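Local coordinates for protein alcohol dehydrogenase, zinc-containing (Thermotoga maritima, PDB 1VJ0) that binds two zinc ions per chain and probably catalyses the oxidation of alcohols with a nicotinamide cofactor, at residues Gly292-Ala297 and Ala319-Ile324; Asp269-Ala274 and Glu286-Gly291; Leu97-Asp102 and Val161-Glu166. One frame throughout, in Å; residues are numbered along the deposited sequence.

Contact 1: Gly292-Ala297 and Ala319-Ile324; sequences GFYSVA and ATFKGI
Two neighbouring parallel strands at one end of the six-stranded Rossmann sheet make this contact, 292-296 and 320-323, their axes 4.6 Å apart at closest approach and their directions 18° from each other. Five backbone hydrogen bonds join them, zigzagging from Thr-320 N to Gly-292 O (3.0 Å) at one end to Ile-324 N to Val-296 O at the other. The second of these, Tyr-294 N to Thr-320 O (2.7 Å), runs nearly along the C=O axis, whereas the last has its donor above the carbonyl plane. Past the strand ends a water donates to both Ala-297 O and Ile-324 O, continuing the link.

On one face Phe-293, with CG anti to the backbone N (chi1 -164°), crosses Thr-320 obliquely, CE2 to Thr-320 CG2 3.6 Å, and runs alongside Lys-322, its CZ 3.8 Å from Lys-322 CB. On the other face the rings of Tyr-294 and Phe-321 meet obliquely, planes at 42°, with Tyr-294 CD2 lying 3.5 Å from Phe-321 CE2.

Strand 268-273 flanks 292-296 on its other side, and Tyr-294 OH reaches Gln-202 of strand 198-202. Strand 320-323 pairs antiparallel with a strand of the second subunit, where Lys-322 NZ bonds to Asn-318 O and Thr-320 OG1 of that chain, so the sheet continues through the interface; helix 280-287 covers the Tyr-294 and Phe-321 face.

Contact 2: Asp269-Ala274 and Glu286-Gly291; sequences DFILEA and ELLRRG
Arg-289 carries the polar half of this contact, which joins the corner of the chain at Asp-269, in the region of strand 268-273 of the Rossmann sheet, to the short connection between helix 280-287 and strand 292-296. From CB its CG takes the crowded position between the backbone N and the carbonyl carbon (chi1 70°), and the chain then runs extended to NE. CG passes 4.1 Å from Asp-269 OD1, CD comes within 3.5 Å of the same oxygen, and NE closes the approach with a salt-bridge hydrogen bond of 2.8 Å to Asp-269 OD1, its N-H...O angle 158°. The oxygen lies in the guanidinium plane and offers its anti lone pair, although the carboxylate and guanidinium planes are 70° apart. Only one carboxylate oxygen is therefore gripped from this side. At the tip, NH1 donates to Arg-290 O at 2.8 Å, bringing the guanidinium to the carbonyl of the following residue, and also forms a salt bridge with Glu-123 of the second subunit.

The apolar half centres on Ile-271, whose CG1 stands beside the backbone N, anti to the carbonyl carbon. CG1 lies 3.8 Å from Leu-288 CD1, while the terminal CD1 of Ile-271 reaches Leu-287 CB at 4.0 Å. Ile-271 and Leu-288 cross obliquely.

Asp-269 OD2 accepts from the backbone N of Thr-198, so different partners hold the two oxygens and should restrict rotation of the carboxylate. The buried positive charge of Arg-289 faces Asp-269 and Glu-123 of the second subunit; this pairing would be expected to favour the ionised forms and ties Asp-269 electrostatically to the subunit interface.

Contact 3: Leu97-Asp102 and Val161-Glu166; sequences LLKPGD and VLKVSE
Leu-98 supplies the close apolar packing here, between the loop 97-102 and strand 161-164 of the GroES-like domain. Its CG sits beside the backbone N (chi1 -62°), and the two methyls divide the work: CD1 meets Val-161 CG1 at 3.9 Å, while CD2 lies 3.7 Å from Lys-163 CG. Leu-98 and Lys-163 run antiparallel, side against side, so the leucine lies against the aliphatic part of the lysine. Further along, Lys-163 bends at chi3 (84°), and its CE passes 3.9 Å from Asp-102 OD2.

The polar side is looser and relies on water. Lys-163 NZ stays 4.3 Å from Asp-102 OD2, too far for a salt bridge, and 4.0 Å from Lys-99 NZ, a like charge. One water lies among these groups: it accepts from both lysine NZ atoms and donates to Asp-102 OD2 and to Leu-97 O. All four links bear on one solvent molecule, which thus bridges the two segments and probably eases the repulsion between the ammonium groups.

Within the loop the aspartate is held more firmly. Lys-99 bends at chi4 so that its NZ makes a salt bridge to Asp-102 OD1 (2.8 Å), on the syn lone pair, while Lys-99 N donates to Asp-102 OD2 at 2.8 Å from above the carboxylate plane. These bonds span the type II turn from Lys-99 to Asp-102, in which Gly-101 has a positive phi of 100°.

Lys-163 NZ has its salt-bridge partner in Glu-96. Ile-104 of strand 103-106, the antiparallel neighbour of 161-164, touches both Leu-98 and Val-161, and the loop itself connects strand 78-86 to 103-106.

In the fold
Contact 3 comes first along the chain, in the GroES-like domain; contacts 2 and 1 follow in series in the zinc-binding dehydrogenase region, whose parallel sheet has the Rossmann order 3-2-1-4-5-6. Contacts 1 and 2 have centres about 8 Å apart and meet directly, because strands 268-273 and 292-296 are neighbours in that sheet; Ser-295 N lies 2.9 Å from Ile-271 O, a probable hydrogen bond. Both also touch the second subunit. Contact 3 lies on the opposite side of the chain's centre, its centre about 36 Å from that of contact 1 and 40 Å from that of contact 2, consistent with the two-domain build of this dehydrogenase family.

Contact 1: Gly292-Ala297 and Ala319-Ile324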
loop_
_atom_site.group_PDB
_atom_site.type_symbol
_atom_site.label_atom_id
_atom_site.label_comp_id
_atom_site.label_asym_id
_atom_site.label_seq_id
_atom_site.Cartn_x
_atom_site.Cartn_y
_atom_site.Cartn_z
ATOM N N GLY A 292 13.631 -7.705 4.051
ATOM C CA GLY A 292 13.395 -8.362 2.780
ATOM C C GLY A 292 12.044 -9.060 2.607
ATOM O O GLY A 292 11.311 -9.324 3.604
ATOM N N PHE A 293 11.718 -9.365 1.347
ATOM C CA PHE A 293 10.442 -9.982 0.963
ATOM C C PHE A 293 10.625 -11.289 0.209
ATOM O O PHE A 293 11.346 -11.385 -0.760
ATOM C CB PHE A 293 9.656 -8.943 0.144
ATOM C CG PHE A 293 8.208 -9.240 -0.014
ATOM C CD1 PHE A 293 7.795 -10.205 -0.894
ATOM C CD2 PHE A 293 7.268 -8.483 0.635
ATOM C CE1 PHE A 293 6.455 -10.460 -1.080
ATOM C CE2 PHE A 293 5.924 -8.706 0.427
ATOM C CZ PHE A 293 5.530 -9.724 -0.434
ATOM N N TYR A 294 10.010 -12.352 0.696
ATOM C CA TYR A 294 10.202 -13.663 0.123
ATOM C C TYR A 294 8.838 -14.201 -0.334
ATOM O O TYR A 294 8.032 -14.551 0.495
ATOM C CB TYR A 294 10.772 -14.545 1.207
ATOM C CG TYR A 294 11.433 -15.846 0.820
ATOM C CD1 TYR A 294 11.379 -16.387 -0.468
ATOM C CD2 TYR A 294 12.210 -16.479 1.747
ATOM C CE1 TYR A 294 12.018 -17.592 -0.770
ATOM C CE2 TYR A 294 12.865 -17.670 1.446
ATOM C CZ TYR A 294 12.765 -18.214 0.178
ATOM O OH TYR A 294 13.462 -19.376 -0.076
ATOM N N SER A 295 8.596 -14.264 -1.646
ATOM C CA SER A 295 7.396 -14.829 -2.219
ATOM C C SER A 295 7.669 -16.285 -2.464
ATOM O O SER A 295 8.605 -16.628 -3.180
ATOM C CB SER A 295 7.004 -14.200 -3.569
ATOM O OG SER A 295 6.357 -12.942 -3.354
ATOM N N VAL A 296 6.820 -17.128 -1.894
ATOM C CA VAL A 296 6.949 -18.560 -2.003
ATOM C C VAL A 296 5.838 -19.083 -2.905
ATOM O O VAL A 296 4.671 -19.126 -2.523
ATOM C CB VAL A 296 6.933 -19.223 -0.618
ATOM C CG1 VAL A 296 7.145 -20.675 -0.760
ATOM C CG2 VAL A 296 7.997 -18.603 0.263
ATOM N N ALA A 297 6.219 -19.516 -4.100
ATOM C CA ALA A 297 5.236 -19.859 -5.154
ATOM C C ALA A 297 5.445 -21.227 -5.794
ATOM O O ALA A 297 4.593 -21.653 -6.529
ATOM C CB ALA A 297 5.204 -18.800 -6.212
ATOM N N ALA A 319 11.350 -9.873 8.365
ATOM C CA ALA A 319 11.146 -10.405 7.023
ATOM C C ALA A 319 9.683 -10.641 6.722
ATOM O O ALA A 319 8.903 -10.935 7.596
ATOM C CB ALA A 319 11.912 -11.750 6.851
ATOM N N THR A 320 9.293 -10.461 5.467
ATOM C CA THR A 320 7.977 -10.887 5.002
ATOM C C THR A 320 8.133 -12.158 4.194
ATOM O O THR A 320 8.905 -12.191 3.206
ATOM C CB THR A 320 7.314 -9.787 4.118
ATOM O OG1 THR A 320 7.192 -8.571 4.862
ATOM C CG2 THR A 320 5.882 -10.129 3.757
ATOM N N PHE A 321 7.431 -13.210 4.600
ATOM C CA PHE A 321 7.279 -14.435 3.791
ATOM C C PHE A 321 5.849 -14.465 3.320
ATOM O O PHE A 321 4.893 -14.315 4.141
ATOM C CB PHE A 321 7.526 -15.720 4.605
ATOM C CG PHE A 321 9.015 -15.971 4.962
ATOM C CD1 PHE A 321 9.703 -15.104 5.785
ATOM C CD2 PHE A 321 9.665 -17.127 4.545
ATOM C CE1 PHE A 321 11.046 -15.358 6.146
ATOM C CE2 PHE A 321 10.999 -17.342 4.868
ATOM C CZ PHE A 321 11.676 -16.476 5.676
ATOM N N LYS A 322 5.661 -14.563 2.023
ATOM C CA LYS A 322 4.319 -14.452 1.465
ATOM C C LYS A 322 4.068 -15.640 0.562
ATOM O O LYS A 322 4.734 -15.756 -0.446
ATOM C CB LYS A 322 4.235 -13.163 0.638
ATOM C CG LYS A 322 2.957 -12.930 -0.138
ATOM C CD LYS A 322 1.834 -12.536 0.797
ATOM C CE LYS A 322 0.485 -12.954 0.283
ATOM N NZ LYS A 322 -0.582 -12.918 1.360
ATOM N N GLY A 323 3.119 -16.524 0.905
ATOM C CA GLY A 323 2.808 -17.624 0.014
ATOM C C GLY A 323 1.945 -17.132 -1.138
ATOM O O GLY A 323 1.101 -16.236 -0.953
ATOM N N ILE A 324 2.119 -17.744 -2.312
ATOM C CA ILE A 324 1.437 -17.345 -3.540
ATOM C C ILE A 324 0.588 -18.509 -4.090
ATOM O O ILE A 324 1.125 -19.584 -4.432
ATOM C CB ILE A 324 2.464 -16.862 -4.623
ATOM C CG1 ILE A 324 3.381 -15.797 -4.061
ATOM C CG2 ILE A 324 1.729 -16.425 -5.899
ATOM C CD1 ILE A 324 2.714 -14.534 -3.632
HETATM O O HOH W 1 1.854 -21.368 -6.243
#

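Contact 2: Asp269-Ala274 and Glu286-Gly291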
loop_
_atom_site.group_PDB
_atom_site.type_symbol
_atom_site.label_atom_id
_atom_site.label_comp_id
_atom_site.label_asym_id
_atom_site.label_seq_id
_atom_site.Cartn_x
_atom_site.Cartn_y
_atom_site.Cartn_z
ATOM N N ASP A 269 16.738 -8.143 -1.758
ATOM C CA ASP A 269 15.548 -7.360 -1.410
ATOM C C ASP A 269 14.282 -8.226 -1.573
ATOM O O ASP A 269 13.321 -8.126 -0.791
ATOM C CB ASP A 269 15.500 -6.168 -2.374
ATOM C CG ASP A 269 16.730 -5.286 -2.252
ATOM O OD1 ASP A 269 17.053 -4.863 -1.096
ATOM O OD2 ASP A 269 17.470 -4.977 -3.219
ATOM N N PHE A 270 14.329 -9.130 -2.568
ATOM C CA PHE A 270 13.182 -9.905 -2.990
ATOM C C PHE A 270 13.662 -11.265 -3.494
ATOM O O PHE A 270 14.559 -11.350 -4.306
ATOM C CB PHE A 270 12.356 -9.150 -4.064
ATOM C CG PHE A 270 11.153 -9.943 -4.611
ATOM C CD1 PHE A 270 11.310 -10.879 -5.647
ATOM C CD2 PHE A 270 9.890 -9.815 -4.030
ATOM C CE1 PHE A 270 10.181 -11.628 -6.111
ATOM C CE2 PHE A 270 8.776 -10.519 -4.519
ATOM C CZ PHE A 270 8.941 -11.427 -5.555
ATOM N N ILE A 271 13.088 -12.313 -2.940
ATOM C CA ILE A 271 13.343 -13.671 -3.389
ATOM C C ILE A 271 12.067 -14.350 -3.860
ATOM O O ILE A 271 11.039 -14.244 -3.207
ATOM C CB ILE A 271 14.012 -14.484 -2.263
ATOM C CG1 ILE A 271 15.262 -13.729 -1.781
ATOM C CG2 ILE A 271 14.398 -15.866 -2.747
ATOM C CD1 ILE A 271 16.076 -14.467 -0.758
ATOM N N LEU A 272 12.183 -15.149 -4.932
ATOM C CA LEU A 272 11.095 -15.998 -5.398
ATOM C C LEU A 272 11.504 -17.453 -5.244
ATOM O O LEU A 272 12.518 -17.877 -5.829
ATOM C CB LEU A 272 10.805 -15.735 -6.879
ATOM C CG LEU A 272 9.746 -16.651 -7.495
ATOM C CD1 LEU A 272 8.375 -16.370 -6.878
ATOM C CD2 LEU A 272 9.743 -16.461 -8.973
ATOM N N GLU A 273 10.747 -18.209 -4.440
ATOM C CA GLU A 273 10.907 -19.645 -4.386
ATOM C C GLU A 273 10.127 -20.201 -5.578
ATOM O O GLU A 273 8.897 -20.067 -5.609
ATOM C CB GLU A 273 10.375 -20.258 -3.066
ATOM C CG GLU A 273 10.705 -21.746 -2.939
ATOM C CD GLU A 273 9.679 -22.621 -3.673
ATOM O OE1 GLU A 273 8.447 -22.376 -3.451
ATOM O OE2 GLU A 273 10.075 -23.525 -4.431
ATOM N N ALA A 274 10.836 -20.843 -6.510
ATOM C CA ALA A 274 10.236 -21.430 -7.696
ATOM C C ALA A 274 10.836 -22.818 -7.942
ATOM O O ALA A 274 11.002 -23.281 -9.102
ATOM C CB ALA A 274 10.448 -20.510 -8.868
ATOM N N GLU A 286 18.454 -17.307 4.491
ATOM C CA GLU A 286 19.778 -16.785 4.796
ATOM C C GLU A 286 20.306 -15.785 3.770
ATOM O O GLU A 286 21.293 -15.130 4.034
ATOM C CB GLU A 286 20.788 -17.930 4.958
ATOM C CG GLU A 286 20.439 -18.966 6.064
ATOM C CD GLU A 286 20.636 -18.490 7.499
ATOM O OE1 GLU A 286 20.937 -17.312 7.745
ATOM O OE2 GLU A 286 20.502 -19.337 8.427
ATOM N N LEU A 287 19.702 -15.719 2.587
ATOM C CA LEU A 287 20.081 -14.756 1.566
ATOM C C LEU A 287 19.311 -13.437 1.649
ATOM O O LEU A 287 19.681 -12.457 0.954
ATOM C CB LEU A 287 19.830 -15.335 0.164
ATOM C CG LEU A 287 20.627 -16.588 -0.210
ATOM C CD1 LEU A 287 20.195 -17.027 -1.586
ATOM C CD2 LEU A 287 22.132 -16.310 -0.121
ATOM N N LEU A 288 18.210 -13.443 2.394
ATOM C CA LEU A 288 17.285 -12.317 2.452
ATOM C C LEU A 288 17.852 -11.189 3.359
ATOM O O LEU A 288 18.349 -11.466 4.478
ATOM C CB LEU A 288 15.942 -12.840 3.000
ATOM C CG LEU A 288 14.668 -12.008 2.814
ATOM C CD1 LEU A 288 14.334 -11.845 1.368
ATOM C CD2 LEU A 288 13.513 -12.697 3.576
ATOM N N ARG A 289 17.798 -9.930 2.894
ATOM C CA ARG A 289 18.185 -8.854 3.768
ATOM C C ARG A 289 17.168 -8.655 4.869
ATOM O O ARG A 289 16.006 -9.125 4.806
ATOM C CB ARG A 289 18.369 -7.544 3.038
ATOM C CG ARG A 289 17.126 -6.860 2.494
ATOM C CD ARG A 289 17.376 -5.326 2.331
ATOM N NE ARG A 289 16.307 -4.621 1.620
ATOM C CZ ARG A 289 15.288 -3.994 2.206
ATOM N NH1 ARG A 289 15.110 -4.005 3.525
ATOM N NH2 ARG A 289 14.440 -3.305 1.469
ATOM N N ARG A 290 17.647 -8.014 5.899
ATOM C CA ARG A 290 16.767 -7.466 6.933
ATOM C C ARG A 290 15.766 -6.549 6.238
ATOM O O ARG A 290 16.177 -5.666 5.517
ATOM C CB ARG A 290 17.585 -6.715 7.947
ATOM C CG ARG A 290 18.349 -7.646 8.842
ATOM C CD ARG A 290 18.945 -6.946 10.006
ATOM N NE ARG A 290 18.097 -7.064 11.187
ATOM C CZ ARG A 290 18.055 -6.168 12.164
ATOM N NH1 ARG A 290 18.791 -5.044 12.102
ATOM N NH2 ARG A 290 17.260 -6.365 13.213
ATOM N N GLY A 291 14.490 -6.791 6.463
ATOM C CA GLY A 291 13.372 -6.056 5.821
ATOM C C GLY A 291 12.958 -6.632 4.477
ATOM O O GLY A 291 12.045 -6.110 3.841
#

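Contact 3: Leu97-Asp102 and Val161-Glu166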
loop_
_atom_site.group_PDB
_atom_site.type_symbol
_atom_site.label_atom_id
_atom_site.label_comp_id
_atom_site.label_asym_id
_atom_site.label_seq_id
_atom_site.Cartn_x
_atom_site.Cartn_y
_atom_site.Cartn_z
ATOM N N LEU A 97 -16.669 -7.052 -28.319
ATOM C CA LEU A 97 -17.504 -8.160 -28.710
ATOM C C LEU A 97 -16.756 -9.212 -29.525
ATOM O O LEU A 97 -16.192 -8.912 -30.552
ATOM C CB LEU A 97 -18.710 -7.668 -29.539
ATOM C CG LEU A 97 -19.926 -7.222 -28.730
ATOM C CD1 LEU A 97 -20.964 -6.488 -29.629
ATOM C CD2 LEU A 97 -20.575 -8.392 -28.024
ATOM N N LEU A 98 -16.780 -10.448 -29.047
ATOM C CA LEU A 98 -16.167 -11.574 -29.732
ATOM C C LEU A 98 -17.037 -11.941 -30.925
ATOM O O LEU A 98 -18.301 -11.875 -30.847
ATOM C CB LEU A 98 -16.055 -12.787 -28.780
ATOM C CG LEU A 98 -15.173 -12.596 -27.524
ATOM C CD1 LEU A 98 -15.001 -13.929 -26.770
ATOM C CD2 LEU A 98 -13.826 -12.010 -27.831
ATOM N N LYS A 99 -16.357 -12.311 -32.021
ATOM C CA LYS A 99 -16.975 -12.824 -33.213
ATOM C C LYS A 99 -16.212 -14.047 -33.730
ATOM O O LYS A 99 -15.036 -14.232 -33.380
ATOM C CB LYS A 99 -17.038 -11.713 -34.273
ATOM C CG LYS A 99 -15.735 -11.088 -34.590
ATOM C CD LYS A 99 -15.835 -10.045 -35.740
ATOM C CE LYS A 99 -14.416 -9.505 -36.128
ATOM N NZ LYS A 99 -13.556 -9.191 -34.942
ATOM N N PRO A 100 -16.868 -14.896 -34.523
ATOM C CA PRO A 100 -16.207 -16.087 -35.092
ATOM C C PRO A 100 -14.925 -15.673 -35.807
ATOM O O PRO A 100 -14.913 -14.682 -36.519
ATOM C CB PRO A 100 -17.240 -16.646 -36.086
ATOM C CG PRO A 100 -18.567 -16.136 -35.568
ATOM C CD PRO A 100 -18.281 -14.802 -34.918
ATOM N N GLY A 101 -13.844 -16.378 -35.574
ATOM C CA GLY A 101 -12.575 -15.989 -36.190
ATOM C C GLY A 101 -11.633 -15.216 -35.269
ATOM O O GLY A 101 -10.423 -15.149 -35.553
ATOM N N ASP A 102 -12.148 -14.582 -34.205
ATOM C CA ASP A 102 -11.274 -13.914 -33.243
ATOM C C ASP A 102 -10.297 -14.873 -32.573
ATOM O O ASP A 102 -10.665 -15.995 -32.220
ATOM C CB ASP A 102 -12.064 -13.217 -32.136
ATOM C CG ASP A 102 -12.804 -11.976 -32.627
ATOM O OD1 ASP A 102 -12.495 -11.450 -33.711
ATOM O OD2 ASP A 102 -13.737 -11.462 -31.986
ATOM N N VAL A 161 -11.907 -13.433 -20.830
ATOM C CA VAL A 161 -11.289 -13.602 -22.119
ATOM C C VAL A 161 -10.590 -12.310 -22.513
ATOM O O VAL A 161 -11.033 -11.181 -22.189
ATOM C CB VAL A 161 -12.376 -13.965 -23.165
ATOM C CG1 VAL A 161 -11.760 -14.156 -24.531
ATOM C CG2 VAL A 161 -13.147 -15.236 -22.723
ATOM N N LEU A 162 -9.518 -12.477 -23.283
ATOM C CA LEU A 162 -8.832 -11.371 -23.925
ATOM C C LEU A 162 -8.572 -11.751 -25.404
ATOM O O LEU A 162 -7.988 -12.781 -25.659
ATOM C CB LEU A 162 -7.504 -11.184 -23.218
ATOM C CG LEU A 162 -6.788 -9.853 -23.163
ATOM C CD1 LEU A 162 -7.720 -8.744 -22.665
ATOM C CD2 LEU A 162 -5.538 -9.942 -22.252
ATOM N N LYS A 163 -9.053 -10.910 -26.323
ATOM C CA LYS A 163 -8.756 -10.957 -27.735
ATOM C C LYS A 163 -7.298 -10.608 -27.948
ATOM O O LYS A 163 -6.789 -9.656 -27.339
ATOM C CB LYS A 163 -9.525 -9.888 -28.507
ATOM C CG LYS A 163 -10.780 -10.311 -29.112
ATOM C CD LYS A 163 -11.518 -9.121 -29.746
ATOM C CE LYS A 163 -11.000 -8.841 -31.139
ATOM N NZ LYS A 163 -11.767 -7.652 -31.701
ATOM N N VAL A 164 -6.660 -11.357 -28.844
ATOM C CA VAL A 164 -5.290 -11.104 -29.236
ATOM C C VAL A 164 -5.252 -11.005 -30.746
ATOM O O VAL A 164 -6.287 -11.128 -31.424
ATOM C CB VAL A 164 -4.316 -12.181 -28.704
ATOM C CG1 VAL A 164 -4.259 -12.184 -27.193
ATOM C CG2 VAL A 164 -4.663 -13.576 -29.257
ATOM N N SER A 165 -4.076 -10.742 -31.313
ATOM C CA SER A 165 -3.958 -10.589 -32.756
ATOM C C SER A 165 -3.067 -11.648 -33.385
ATOM O O SER A 165 -2.438 -12.446 -32.691
ATOM C CB SER A 165 -3.374 -9.239 -33.074
ATOM O OG SER A 165 -1.972 -9.275 -32.906
ATOM N N GLU A 166 -2.996 -11.633 -34.715
ATOM C CA GLU A 166 -2.140 -12.586 -35.444
ATOM C C GLU A 166 -0.653 -12.277 -35.249
ATOM O O GLU A 166 0.196 -13.071 -35.652
ATOM C CB GLU A 166 -2.488 -12.595 -36.926
ATOM C CG GLU A 166 -3.963 -12.883 -37.140
ATOM C CD GLU A 166 -4.377 -12.985 -38.582
ATOM O OE1 GLU A 166 -4.029 -12.083 -39.397
ATOM O OE2 GLU A 166 -5.084 -13.979 -38.888
HETATM O O HOH W 2 -14.085 -8.833 -32.110
#